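Local coordinates for protein 2-polyprenyl-6-methoxyphenol hydroxylase-like FAD-dependent oxidoreductase (Streptomyces sp. NRRL 11266, PDB 6UI5) that binds flavin-adenine dinucleotide in a Rossmann-type domain and is probably an FAD-dependent oxidoreductase related to the aromatic-ring hydroxylases, at residues A[149-154]-A[277-282]; A[308-313]-A[324-329]; A[5-10]-A[28-33]. All blocks are in the same frame, centred on the assembly; numbering follows the deposited sequence.

Interaction 1 (A[149-154]-A[277-282]); sequences RYLVGC and GRVFIA. With FAD (flavin-adenine dinucleotide), chain C.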
loop_
_atom_site.group_PDB
_atom_site.type_symbol
_atom_site.label_atom_id
_atom_site.label_comp_id
_atom_site.label_asym_id
_atom_site.label_seq_id
_atom_site.Cartn_x
_atom_site.Cartn_y
_atom_site.Cartn_z
ATOM N N ARG A 149 0.877 -36.735 -25.147
ATOM C CA ARG A 149 0.057 -35.709 -25.781
ATOM C C ARG A 149 0.332 -34.316 -25.241
ATOM O O ARG A 149 0.512 -33.361 -26.009
ATOM C CB ARG A 149 -1.418 -36.057 -25.581
ATOM C CG ARG A 149 -2.369 -35.214 -26.369
ATOM C CD ARG A 149 -3.557 -36.054 -26.745
ATOM N NE ARG A 149 -4.551 -35.275 -27.459
ATOM C CZ ARG A 149 -5.667 -35.800 -27.937
ATOM N NH1 ARG A 149 -5.899 -37.099 -27.771
ATOM N NH2 ARG A 149 -6.543 -35.037 -28.576
ATOM N N TYR A 150 0.334 -34.170 -23.927
ATOM C CA TYR A 150 0.755 -32.938 -23.285
ATOM C C TYR A 150 1.684 -33.316 -22.144
ATOM O O TYR A 150 1.558 -34.393 -21.554
ATOM C CB TYR A 150 -0.438 -32.114 -22.761
ATOM C CG TYR A 150 -1.319 -31.555 -23.847
ATOM C CD1 TYR A 150 -0.935 -30.425 -24.549
ATOM C CD2 TYR A 150 -2.546 -32.143 -24.165
ATOM C CE1 TYR A 150 -1.715 -29.905 -25.543
ATOM C CE2 TYR A 150 -3.359 -31.613 -25.177
ATOM C CZ TYR A 150 -2.926 -30.495 -25.861
ATOM O OH TYR A 150 -3.669 -29.936 -26.875
ATOM N N LEU A 151 2.613 -32.418 -21.836
ATOM C CA LEU A 151 3.529 -32.584 -20.719
ATOM C C LEU A 151 3.309 -31.432 -19.751
ATOM O O LEU A 151 3.502 -30.270 -20.115
ATOM C CB LEU A 151 4.985 -32.631 -21.200
ATOM C CG LEU A 151 6.030 -32.416 -20.110
ATOM C CD1 LEU A 151 5.956 -33.531 -19.075
ATOM C CD2 LEU A 151 7.414 -32.291 -20.708
ATOM N N VAL A 152 2.908 -31.747 -18.523
ATOM C CA VAL A 152 2.724 -30.736 -17.486
ATOM C C VAL A 152 3.772 -30.968 -16.412
ATOM O O VAL A 152 3.807 -32.031 -15.781
ATOM C CB VAL A 152 1.313 -30.763 -16.873
ATOM C CG1 VAL A 152 1.155 -29.580 -15.956
ATOM C CG2 VAL A 152 0.247 -30.755 -17.964
ATOM N N GLY A 153 4.635 -29.981 -16.224
ATOM C CA GLY A 153 5.574 -30.030 -15.140
ATOM C C GLY A 153 4.984 -29.470 -13.870
ATOM O O GLY A 153 4.852 -28.250 -13.733
ATOM N N CYS A 154 4.616 -30.346 -12.938
ATOM C CA CYS A 154 4.318 -29.948 -11.567
ATOM C C CYS A 154 5.441 -30.401 -10.626
ATOM O O CYS A 154 5.203 -30.880 -9.512
ATOM C CB CYS A 154 2.959 -30.502 -11.144
ATOM S SG CYS A 154 1.643 -30.299 -12.413
ATOM N N GLY A 277 3.375 -24.376 -25.555
ATOM C CA GLY A 277 2.837 -25.288 -26.549
ATOM C C GLY A 277 3.082 -26.760 -26.281
ATOM O O GLY A 277 4.164 -27.268 -26.577
ATOM N N ARG A 278 2.082 -27.445 -25.736
ATOM C CA ARG A 278 2.148 -28.856 -25.337
ATOM C C ARG A 278 2.874 -29.059 -24.013
ATOM O O ARG A 278 2.720 -30.116 -23.391
ATOM C CB ARG A 278 2.792 -29.732 -26.410
ATOM C CG ARG A 278 2.067 -29.757 -27.713
ATOM C CD ARG A 278 1.345 -31.074 -27.884
ATOM N NE ARG A 278 0.598 -31.103 -29.137
ATOM C CZ ARG A 278 -0.502 -31.818 -29.345
ATOM N NH1 ARG A 278 -1.008 -32.576 -28.382
ATOM N NH2 ARG A 278 -1.099 -31.764 -30.525
ATOM N N VAL A 279 3.624 -28.060 -23.547
ATOM C CA VAL A 279 4.273 -28.122 -22.236
ATOM C C VAL A 279 3.718 -27.011 -21.352
ATOM O O VAL A 279 3.890 -25.821 -21.649
ATOM C CB VAL A 279 5.803 -28.025 -22.344
ATOM C CG1 VAL A 279 6.411 -28.188 -20.975
ATOM C CG2 VAL A 279 6.327 -29.096 -23.286
ATOM N N PHE A 280 3.049 -27.398 -20.272
ATOM C CA PHE A 280 2.573 -26.465 -19.257
ATOM C C PHE A 280 3.359 -26.678 -17.981
ATOM O O PHE A 280 4.130 -27.643 -17.847
ATOM C CB PHE A 280 1.076 -26.642 -18.972
ATOM C CG PHE A 280 0.214 -26.496 -20.180
ATOM C CD1 PHE A 280 0.122 -27.511 -21.109
ATOM C CD2 PHE A 280 -0.492 -25.348 -20.400
ATOM C CE1 PHE A 280 -0.682 -27.386 -22.218
ATOM C CE2 PHE A 280 -1.306 -25.219 -21.520
ATOM C CZ PHE A 280 -1.395 -26.235 -22.424
ATOM N N ILE A 281 3.151 -25.765 -17.033
ATOM C CA ILE A 281 3.733 -25.914 -15.705
ATOM C C ILE A 281 2.749 -25.335 -14.707
ATOM O O ILE A 281 1.901 -24.511 -15.049
ATOM C CB ILE A 281 5.112 -25.237 -15.555
ATOM C CG1 ILE A 281 5.050 -23.780 -15.961
ATOM C CG2 ILE A 281 6.183 -25.979 -16.352
ATOM C CD1 ILE A 281 6.246 -23.007 -15.479
ATOM N N ALA A 282 2.879 -25.763 -13.455
ATOM C CA ALA A 282 1.871 -25.444 -12.456
ATOM C C ALA A 282 2.483 -25.590 -11.072
ATOM O O ALA A 282 3.533 -26.216 -10.899
ATOM C CB ALA A 282 0.637 -26.342 -12.607
HETATM P PA FAD C . 6.063 -29.778 -4.601
HETATM O O1A FAD C . 5.297 -29.826 -3.298
HETATM O O2A FAD C . 7.457 -29.243 -4.318
HETATM O O5B FAD C . 6.002 -31.237 -5.384
HETATM C C5B FAD C . 6.810 -31.459 -6.530
HETATM C C4B FAD C . 7.016 -33.000 -6.694
HETATM O O4B FAD C . 7.625 -33.324 -7.808
HETATM C C3B FAD C . 7.934 -33.530 -5.567
HETATM O O3B FAD C . 7.446 -34.727 -5.142
HETATM C C2B FAD C . 9.301 -33.713 -6.256
HETATM O O2B FAD C . 10.110 -34.639 -5.422
HETATM C C1B FAD C . 8.936 -34.235 -7.395
HETATM N N9A FAD C . 9.860 -34.078 -8.501
HETATM C C8A FAD C . 10.673 -33.025 -8.740
HETATM N N7A FAD C . 11.310 -33.249 -9.909
HETATM C C5A FAD C . 10.871 -34.432 -10.400
HETATM C C6A FAD C . 11.177 -35.144 -11.554
HETATM N N6A FAD C . 12.041 -35.022 -12.719
HETATM N N1A FAD C . 10.594 -36.320 -11.801
HETATM C C2A FAD C . 9.688 -36.824 -10.935
HETATM N N3A FAD C . 9.376 -36.118 -9.810
HETATM C C4A FAD C . 9.965 -34.932 -9.541
HETATM N N1 FAD C . 2.104 -24.410 1.934
HETATM C C2 FAD C . 0.907 -23.892 2.658
HETATM O O2 FAD C . -0.168 -23.884 2.155
HETATM N N3 FAD C . 1.077 -23.380 4.048
HETATM C C4 FAD C . 2.404 -23.400 4.665
HETATM O O4 FAD C . 2.572 -23.002 5.768
HETATM C C4X FAD C . 3.593 -23.929 3.901
HETATM N N5 FAD C . 4.877 -23.915 4.564
HETATM C C5X FAD C . 6.067 -24.416 3.833
HETATM C C6 FAD C . 7.304 -24.392 4.481
HETATM C C7 FAD C . 8.436 -24.862 3.825
HETATM C C7M FAD C . 9.622 -24.711 4.768
HETATM C C8 FAD C . 8.361 -25.366 2.518
HETATM C C8M FAD C . 9.663 -25.865 1.876
HETATM C C9 FAD C . 7.118 -25.389 1.861
HETATM C C9A FAD C . 5.955 -24.910 2.509
HETATM N N10 FAD C . 4.612 -24.917 1.814
HETATM C C10 FAD C . 3.445 -24.429 2.544
HETATM C "C1'" FAD C . 4.519 -25.473 0.450
HETATM C "C2'" FAD C . 3.958 -24.604 -0.690
HETATM O "O2'" FAD C . 2.578 -24.579 -0.688
HETATM C "C3'" FAD C . 4.305 -25.225 -2.042
HETATM O "O3'" FAD C . 4.017 -24.266 -3.009
HETATM C "C4'" FAD C . 3.499 -26.482 -2.429
HETATM O "O4'" FAD C . 3.633 -27.551 -1.535
HETATM C "C5'" FAD C . 4.121 -26.909 -3.764
HETATM O "O5'" FAD C . 3.271 -27.776 -4.462
HETATM P P FAD C . 3.767 -28.467 -5.879
HETATM O O1P FAD C . 3.017 -29.764 -6.076
HETATM O O2P FAD C . 3.675 -27.552 -7.085
HETATM O O3P FAD C . 5.388 -28.719 -5.677
#
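Tyr-150 presents one face of its ring to Arg-278, whose NH1 lies 3.8 Å above the ring plane, displaced toward the rim. Ring and guanidinium are turned only 24° from each other, and Arg-278 CZ stands 4.8 Å from the Tyr-150 ring centroid, an off-centre cation-pi contact. A bend at chi2 (-106°) brings the Arg-278 chain to the start of the neighbouring strand, where NH1 also donates, within the guanidinium plane, a 2.9 Å hydrogen bond to Arg-149 O. The aliphatic CG of Arg-149 meets the edge of the same guanidinium. Phe-280 lies side by side with Tyr-150, pointing the same way; Tyr-150 CD1 sits at the Phe-280 ring edge, 3.8 Å from CE1. Strands 150-153 and 279-281 carry these groups as parallel neighbours of the five-stranded sheet of the Rossmann-type FAD-binding domain, 279-281 being its outermost strand on this side. The ladder runs from Leu-151 N to Arg-278 O (2.8 Å), through Phe-280 N to Leu-151 O and Gly-153 N to Phe-280 O, to a longer bond from Ala-282 N to Gly-153 O (3.2 Å). Val-152 and Phe-280 share the face covered by helices 12-22 and 295-316, whereas Leu-151 and Val-279 meet Phe-124 on the opposite one. Beyond the strand end, Cys-154 O approaches C5B of FAD to 3.4 Å.

Interaction 2 (A[308-313]-A[324-329]); sequences GWKIAA and LDSYHV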
loop_
_atom_site.group_PDB
_atom_site.type_symbol
_atom_site.label_atom_id
_atom_site.label_comp_id
_atom_site.label_asym_id
_atom_site.label_seq_id
_atom_site.Cartn_x
_atom_site.Cartn_y
_atom_site.Cartn_z
ATOM N N GLY A 308 -6.776 -28.578 -15.644
ATOM C CA GLY A 308 -7.549 -29.774 -15.905
ATOM C C GLY A 308 -8.996 -29.397 -16.165
ATOM O O GLY A 308 -9.668 -28.812 -15.292
ATOM N N TRP A 309 -9.442 -29.718 -17.385
ATOM C CA TRP A 309 -10.751 -29.457 -18.005
ATOM C C TRP A 309 -10.447 -28.756 -19.324
ATOM O O TRP A 309 -10.887 -29.218 -20.385
ATOM C CB TRP A 309 -11.765 -28.696 -17.116
ATOM C CG TRP A 309 -11.807 -27.128 -17.129
ATOM C CD1 TRP A 309 -11.334 -26.291 -16.161
ATOM C CD2 TRP A 309 -12.398 -26.276 -18.130
ATOM N NE1 TRP A 309 -11.550 -24.968 -16.507
ATOM C CE2 TRP A 309 -12.209 -24.934 -17.709
ATOM C CE3 TRP A 309 -13.065 -26.516 -19.338
ATOM C CZ2 TRP A 309 -12.659 -23.834 -18.461
ATOM C CZ3 TRP A 309 -13.524 -25.417 -20.086
ATOM C CH2 TRP A 309 -13.317 -24.097 -19.636
ATOM N N LYS A 310 -9.588 -27.737 -19.307
ATOM C CA LYS A 310 -9.137 -27.187 -20.582
ATOM C C LYS A 310 -8.377 -28.227 -21.396
ATOM O O LYS A 310 -8.709 -28.466 -22.565
ATOM C CB LYS A 310 -8.304 -25.943 -20.352
ATOM C CG LYS A 310 -9.015 -25.013 -19.413
ATOM C CD LYS A 310 -8.533 -23.614 -19.546
ATOM C CE LYS A 310 -9.089 -22.832 -18.408
ATOM N NZ LYS A 310 -8.427 -21.516 -18.298
ATOM N N ILE A 311 -7.370 -28.883 -20.795
ATOM C CA ILE A 311 -6.712 -29.984 -21.492
ATOM C C ILE A 311 -7.729 -31.056 -21.856
ATOM O O ILE A 311 -7.737 -31.576 -22.983
ATOM C CB ILE A 311 -5.566 -30.590 -20.653
ATOM C CG1 ILE A 311 -4.266 -29.837 -20.841
ATOM C CG2 ILE A 311 -5.316 -32.016 -21.116
ATOM C CD1 ILE A 311 -3.164 -30.390 -20.011
ATOM N N ALA A 312 -8.605 -31.416 -20.907
ATOM C CA ALA A 312 -9.576 -32.470 -21.216
ATOM C C ALA A 312 -10.453 -32.074 -22.396
ATOM O O ALA A 312 -10.709 -32.888 -23.295
ATOM C CB ALA A 312 -10.438 -32.794 -19.998
ATOM N N ALA A 313 -10.891 -30.811 -22.426
ATOM C CA ALA A 313 -11.670 -30.321 -23.558
ATOM C C ALA A 313 -10.895 -30.453 -24.862
ATOM O O ALA A 313 -11.455 -30.867 -25.885
ATOM C CB ALA A 313 -12.080 -28.863 -23.334
ATOM N N LEU A 324 -6.842 -23.159 -24.168
ATOM C CA LEU A 324 -5.645 -23.461 -23.377
ATOM C C LEU A 324 -4.764 -22.238 -23.191
ATOM O O LEU A 324 -3.964 -22.202 -22.244
ATOM C CB LEU A 324 -4.827 -24.583 -24.012
ATOM C CG LEU A 324 -5.436 -25.988 -23.935
ATOM C CD1 LEU A 324 -4.801 -26.895 -25.002
ATOM C CD2 LEU A 324 -5.309 -26.600 -22.526
ATOM N N ASP A 325 -4.882 -21.233 -24.064
ATOM C CA ASP A 325 -4.074 -20.042 -23.852
ATOM C C ASP A 325 -4.601 -19.224 -22.691
ATOM O O ASP A 325 -3.891 -18.338 -22.195
ATOM C CB ASP A 325 -4.002 -19.205 -25.130
ATOM C CG ASP A 325 -3.033 -19.791 -26.161
ATOM O OD1 ASP A 325 -2.004 -20.401 -25.777
ATOM O OD2 ASP A 325 -3.305 -19.640 -27.369
ATOM N N SER A 326 -5.835 -19.490 -22.258
ATOM C CA SER A 326 -6.375 -18.802 -21.099
ATOM C C SER A 326 -5.812 -19.373 -19.812
ATOM O O SER A 326 -5.914 -18.720 -18.761
ATOM C CB SER A 326 -7.904 -18.881 -21.073
ATOM O OG SER A 326 -8.358 -20.147 -20.608
ATOM N N TYR A 327 -5.221 -20.571 -19.869
ATOM C CA TYR A 327 -4.481 -21.057 -18.710
ATOM C C TYR A 327 -3.436 -20.031 -18.291
ATOM O O TYR A 327 -3.497 -19.488 -17.179
ATOM C CB TYR A 327 -3.840 -22.402 -19.004
ATOM C CG TYR A 327 -2.932 -22.858 -17.889
ATOM C CD1 TYR A 327 -3.459 -23.263 -16.671
ATOM C CD2 TYR A 327 -1.550 -22.877 -18.051
ATOM C CE1 TYR A 327 -2.648 -23.668 -15.648
ATOM C CE2 TYR A 327 -0.728 -23.298 -17.035
ATOM C CZ TYR A 327 -1.285 -23.687 -15.837
ATOM O OH TYR A 327 -0.493 -24.092 -14.801
ATOM N N HIS A 328 -2.500 -19.694 -19.196
ATOM C CA HIS A 328 -1.502 -18.692 -18.830
ATOM C C HIS A 328 -2.151 -17.375 -18.402
ATOM O O HIS A 328 -1.771 -16.785 -17.381
ATOM C CB HIS A 328 -0.517 -18.411 -19.963
ATOM C CG HIS A 328 0.385 -17.250 -19.652
ATOM N ND1 HIS A 328 1.597 -17.401 -19.004
ATOM C CD2 HIS A 328 0.206 -15.911 -19.807
ATOM C CE1 HIS A 328 2.147 -16.208 -18.824
ATOM N NE2 HIS A 328 1.323 -15.286 -19.299
ATOM N N VAL A 329 -3.098 -16.864 -19.197
ATOM C CA VAL A 329 -3.669 -15.556 -18.882
ATOM C C VAL A 329 -4.230 -15.546 -17.472
ATOM O O VAL A 329 -3.910 -14.675 -16.653
ATOM C CB VAL A 329 -4.755 -15.179 -19.894
ATOM C CG1 VAL A 329 -5.325 -13.810 -19.518
ATOM C CG2 VAL A 329 -4.185 -15.188 -21.278
#
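Lys-310 and Leu-324 bring the two backbones closest, with CA atoms 5.8 Å apart, where helix 295-316 passes the beginning of the helix that runs on to residue 346. Two kinds of side-chain contact follow, one apolar and one polar. Leu-324 reaches across with its CD2 methyl, which rests against the helix backbone as much as against side chains: it lies 3.5 Å from Ile-311 N and 3.8 Å from Lys-310 CB. Ile-311 adds its CG1 at 3.8 Å from the same Leu-324 CD2, the two side chains crossing at a slant. Lys-310 instead spans the gap lengthwise. Its chain is extended beyond CG, and this straight shape delivers NZ to Ser-326, where it donates a 2.7 Å hydrogen bond to OG. Ser-326 OG, placed between its own backbone N and carbonyl carbon (chi1 78°), is also bonded to Leu-323 O. The ammonium has further partners on both helices, a hydrogen bond to Asn-306 OD1 and a salt bridge to Glu-330 OE2, so this buried charge is gripped by three oxygens and probably balanced by the carboxylate. The contact pairs two helices consecutive in the chain, joined by a short linker beside the parallel sheet of the FAD-binding domain. Ile-311 packs on Tyr-150 and Val-152, and Leu-324 on Tyr-150, so the apolar half of the contact rests on strand 150-153. Near the start of the second helix, Tyr-327 turns its ring away from Lys-310, and its hydroxyl is probably hydrogen-bonded to Ile-281 O, though the modelled separation is too short to be taken literally.

Interaction 3 (A[5-10]-A[28-33]); sequences VVVVGA and AVLVDI. With FAD (flavin-adenine dinucleotide), chain C.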
loop_
_atom_site.group_PDB
_atom_site.type_symbol
_atom_site.label_atom_id
_atom_site.label_comp_id
_atom_site.label_asym_id
_atom_site.label_seq_id
_atom_site.Cartn_x
_atom_site.Cartn_y
_atom_site.Cartn_z
ATOM N N VAL A 5 -1.324 -38.109 -21.235
ATOM C CA VAL A 5 -0.828 -36.824 -20.747
ATOM C C VAL A 5 0.072 -37.106 -19.551
ATOM O O VAL A 5 -0.349 -37.785 -18.603
ATOM C CB VAL A 5 -1.980 -35.881 -20.347
ATOM C CG1 VAL A 5 -1.429 -34.673 -19.597
ATOM C CG2 VAL A 5 -2.780 -35.439 -21.567
ATOM N N VAL A 6 1.308 -36.599 -19.588
ATOM C CA VAL A 6 2.275 -36.850 -18.516
ATOM C C VAL A 6 2.294 -35.675 -17.549
ATOM O O VAL A 6 2.497 -34.520 -17.953
ATOM C CB VAL A 6 3.689 -37.128 -19.063
ATOM C CG1 VAL A 6 4.585 -37.595 -17.933
ATOM C CG2 VAL A 6 3.631 -38.186 -20.126
ATOM N N VAL A 7 2.094 -35.984 -16.271
ATOM C CA VAL A 7 2.169 -35.035 -15.163
ATOM C C VAL A 7 3.363 -35.417 -14.304
ATOM O O VAL A 7 3.421 -36.543 -13.792
ATOM C CB VAL A 7 0.885 -35.077 -14.329
ATOM C CG1 VAL A 7 1.020 -34.164 -13.123
ATOM C CG2 VAL A 7 -0.311 -34.720 -15.208
ATOM N N VAL A 8 4.297 -34.487 -14.112
ATOM C CA VAL A 8 5.553 -34.770 -13.410
ATOM C C VAL A 8 5.476 -34.143 -12.027
ATOM O O VAL A 8 5.501 -32.913 -11.896
ATOM C CB VAL A 8 6.779 -34.220 -14.157
ATOM C CG1 VAL A 8 8.057 -34.866 -13.641
ATOM C CG2 VAL A 8 6.638 -34.395 -15.645
ATOM N N GLY A 9 5.450 -34.976 -10.991
ATOM C CA GLY A 9 5.436 -34.473 -9.627
ATOM C C GLY A 9 4.130 -34.752 -8.912
ATOM O O GLY A 9 3.054 -34.395 -9.406
ATOM N N ALA A 10 4.193 -35.393 -7.748
ATOM C CA ALA A 10 2.998 -35.769 -7.008
ATOM C C ALA A 10 2.888 -35.018 -5.682
ATOM O O ALA A 10 2.573 -35.597 -4.643
ATOM C CB ALA A 10 2.955 -37.278 -6.797
ATOM N N ALA A 28 -3.984 -40.387 -17.906
ATOM C CA ALA A 28 -2.931 -39.597 -17.281
ATOM C C ALA A 28 -1.902 -40.491 -16.599
ATOM O O ALA A 28 -2.243 -41.487 -15.942
ATOM C CB ALA A 28 -3.508 -38.616 -16.274
ATOM N N VAL A 29 -0.634 -40.137 -16.746
ATOM C CA VAL A 29 0.426 -40.837 -16.037
ATOM C C VAL A 29 1.181 -39.805 -15.220
ATOM O O VAL A 29 1.708 -38.831 -15.767
ATOM C CB VAL A 29 1.354 -41.605 -16.985
ATOM C CG1 VAL A 29 2.677 -41.883 -16.306
ATOM C CG2 VAL A 29 0.676 -42.896 -17.408
ATOM N N LEU A 30 1.189 -40.002 -13.911
ATOM C CA LEU A 30 1.726 -39.067 -12.951
ATOM C C LEU A 30 3.000 -39.685 -12.404
ATOM O O LEU A 30 2.998 -40.842 -11.976
ATOM C CB LEU A 30 0.701 -38.810 -11.848
ATOM C CG LEU A 30 1.083 -38.117 -10.559
ATOM C CD1 LEU A 30 1.429 -36.706 -10.865
ATOM C CD2 LEU A 30 -0.102 -38.156 -9.586
ATOM N N VAL A 31 4.088 -38.931 -12.475
ATOM C CA VAL A 31 5.419 -39.411 -12.155
ATOM C C VAL A 31 5.931 -38.630 -10.954
ATOM O O VAL A 31 5.863 -37.393 -10.933
ATOM C CB VAL A 31 6.363 -39.257 -13.362
ATOM C CG1 VAL A 31 7.781 -39.327 -12.915
ATOM C CG2 VAL A 31 6.108 -40.348 -14.363
ATOM N N ASP A 32 6.425 -39.353 -9.953
ATOM C CA ASP A 32 7.163 -38.752 -8.852
ATOM C C ASP A 32 8.305 -39.694 -8.504
ATOM O O ASP A 32 8.241 -40.895 -8.788
ATOM C CB ASP A 32 6.281 -38.508 -7.621
ATOM C CG ASP A 32 6.939 -37.591 -6.593
ATOM O OD1 ASP A 32 6.681 -36.363 -6.634
ATOM O OD2 ASP A 32 7.703 -38.098 -5.736
ATOM N N ILE A 33 9.354 -39.154 -7.885
ATOM C CA ILE A 33 10.509 -39.993 -7.591
ATOM C C ILE A 33 10.482 -40.601 -6.193
ATOM O O ILE A 33 11.156 -41.612 -5.973
ATOM C CB ILE A 33 11.836 -39.239 -7.848
ATOM C CG1 ILE A 33 11.814 -37.811 -7.317
ATOM C CG2 ILE A 33 12.086 -39.119 -9.308
ATOM C CD1 ILE A 33 11.964 -37.703 -5.837
HETATM P PA FAD C . 6.063 -29.778 -4.601
HETATM O O1A FAD C . 5.297 -29.826 -3.298
HETATM O O2A FAD C . 7.457 -29.243 -4.318
HETATM O O5B FAD C . 6.002 -31.237 -5.384
HETATM C C5B FAD C . 6.810 -31.459 -6.530
HETATM C C4B FAD C . 7.016 -33.000 -6.694
HETATM O O4B FAD C . 7.625 -33.324 -7.808
HETATM C C3B FAD C . 7.934 -33.530 -5.567
HETATM O O3B FAD C . 7.446 -34.727 -5.142
HETATM C C2B FAD C . 9.301 -33.713 -6.256
HETATM O O2B FAD C . 10.110 -34.639 -5.422
HETATM C C1B FAD C . 8.936 -34.235 -7.395
HETATM N N9A FAD C . 9.860 -34.078 -8.501
HETATM C C8A FAD C . 10.673 -33.025 -8.740
HETATM N N7A FAD C . 11.310 -33.249 -9.909
HETATM C C5A FAD C . 10.871 -34.432 -10.400
HETATM C C6A FAD C . 11.177 -35.144 -11.554
HETATM N N6A FAD C . 12.041 -35.022 -12.719
HETATM N N1A FAD C . 10.594 -36.320 -11.801
HETATM C C2A FAD C . 9.688 -36.824 -10.935
HETATM N N3A FAD C . 9.376 -36.118 -9.810
HETATM C C4A FAD C . 9.965 -34.932 -9.541
HETATM N N1 FAD C . 2.104 -24.410 1.934
HETATM C C2 FAD C . 0.907 -23.892 2.658
HETATM O O2 FAD C . -0.168 -23.884 2.155
HETATM N N3 FAD C . 1.077 -23.380 4.048
HETATM C C4 FAD C . 2.404 -23.400 4.665
HETATM O O4 FAD C . 2.572 -23.002 5.768
HETATM C C4X FAD C . 3.593 -23.929 3.901
HETATM N N5 FAD C . 4.877 -23.915 4.564
HETATM C C5X FAD C . 6.067 -24.416 3.833
HETATM C C6 FAD C . 7.304 -24.392 4.481
HETATM C C7 FAD C . 8.436 -24.862 3.825
HETATM C C7M FAD C . 9.622 -24.711 4.768
HETATM C C8 FAD C . 8.361 -25.366 2.518
HETATM C C8M FAD C . 9.663 -25.865 1.876
HETATM C C9 FAD C . 7.118 -25.389 1.861
HETATM C C9A FAD C . 5.955 -24.910 2.509
HETATM N N10 FAD C . 4.612 -24.917 1.814
HETATM C C10 FAD C . 3.445 -24.429 2.544
HETATM C "C1'" FAD C . 4.519 -25.473 0.450
HETATM C "C2'" FAD C . 3.958 -24.604 -0.690
HETATM O "O2'" FAD C . 2.578 -24.579 -0.688
HETATM C "C3'" FAD C . 4.305 -25.225 -2.042
HETATM O "O3'" FAD C . 4.017 -24.266 -3.009
HETATM C "C4'" FAD C . 3.499 -26.482 -2.429
HETATM O "O4'" FAD C . 3.633 -27.551 -1.535
HETATM C "C5'" FAD C . 4.121 -26.909 -3.764
HETATM O "O5'" FAD C . 3.271 -27.776 -4.462
HETATM P P FAD C . 3.767 -28.467 -5.879
HETATM O O1P FAD C . 3.017 -29.764 -6.076
HETATM O O2P FAD C . 3.675 -27.552 -7.085
HETATM O O3P FAD C . 5.388 -28.719 -5.677
#
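A parallel strand pairing joins residues 5-10 to 28-33 in the first beta-alpha-beta unit of the Rossmann-type domain, with helix 12-22 forming the crossover and the strand ends facing the adenosine half of FAD. Strands 5-8 and 28-31 run 21° from exactly parallel. Their ladder alternates from Val-5 O to Val-29 N, from Val-29 O to Val-7 N, and from Val-7 O to Val-31 N (2.8 Å). On the face packed against helix 12-22, Val-7 and Leu-30 meet: Val-7 CG1, anti to its backbone N, comes to 3.4 Å from Leu-30 CD1, while the other Leu-30 methyl, CD2, approaches Ala-10 CB. Leu-30 itself packs on Leu-15 and Ala-18 of that helix. The other face carries Val-6, Val-29, Val-8 and Val-31, and its last two valines reach the adenine, Val-8 CG1 lying 3.5 Å from FAD N1A and Val-31 CG1 3.7 Å from C2A. After strand 5-8, Gly-9 opens a turn that fits the GxGxxG pattern. Its CA, with a positive phi (112°), packs 3.1 Å from the ribose ring oxygen O4B of FAD. Asp-32, just past the end of strand 28-31, turns OD1 to both the turn and the cofactor: Ala-10 N donates to it on the anti side in a nearly straight 2.9 Å bond (170°), and the FAD ribose hydroxyl O3B donates to OD1 as well, at a modelled separation too short to be taken literally. Asp-32 OD2 accepts from His-34 N. With Ala-10 N on OD1 and His-34 N on OD2, the carboxylate is probably charged and held in rotation, consistent with the acidic residue that grips the adenosine ribose in Rossmann-type FAD domains.

Overall arrangement
From the N terminus, interaction 3 comes first, closing the short loop through helix 12-22 between residues 5-10 and 28-33. Interaction 1 then closes a far longer one, in which 122 residues, including many strands, separate 149-154 from 277-282. Interaction 2 follows further along, closing a short connection of ten residues between 308-313 and 324-329. The three are in series, none enclosing or crossing another. Strands 5-8 and 150-153 are sheet neighbours, linked by Val-152 N to Val-6 O, so interactions 1 and 3 lie in one parallel sheet, and both reach FAD at or just past the C-terminal ends of its strands. Interaction 2 packs its helices beside that sheet, chiefly against interaction 1.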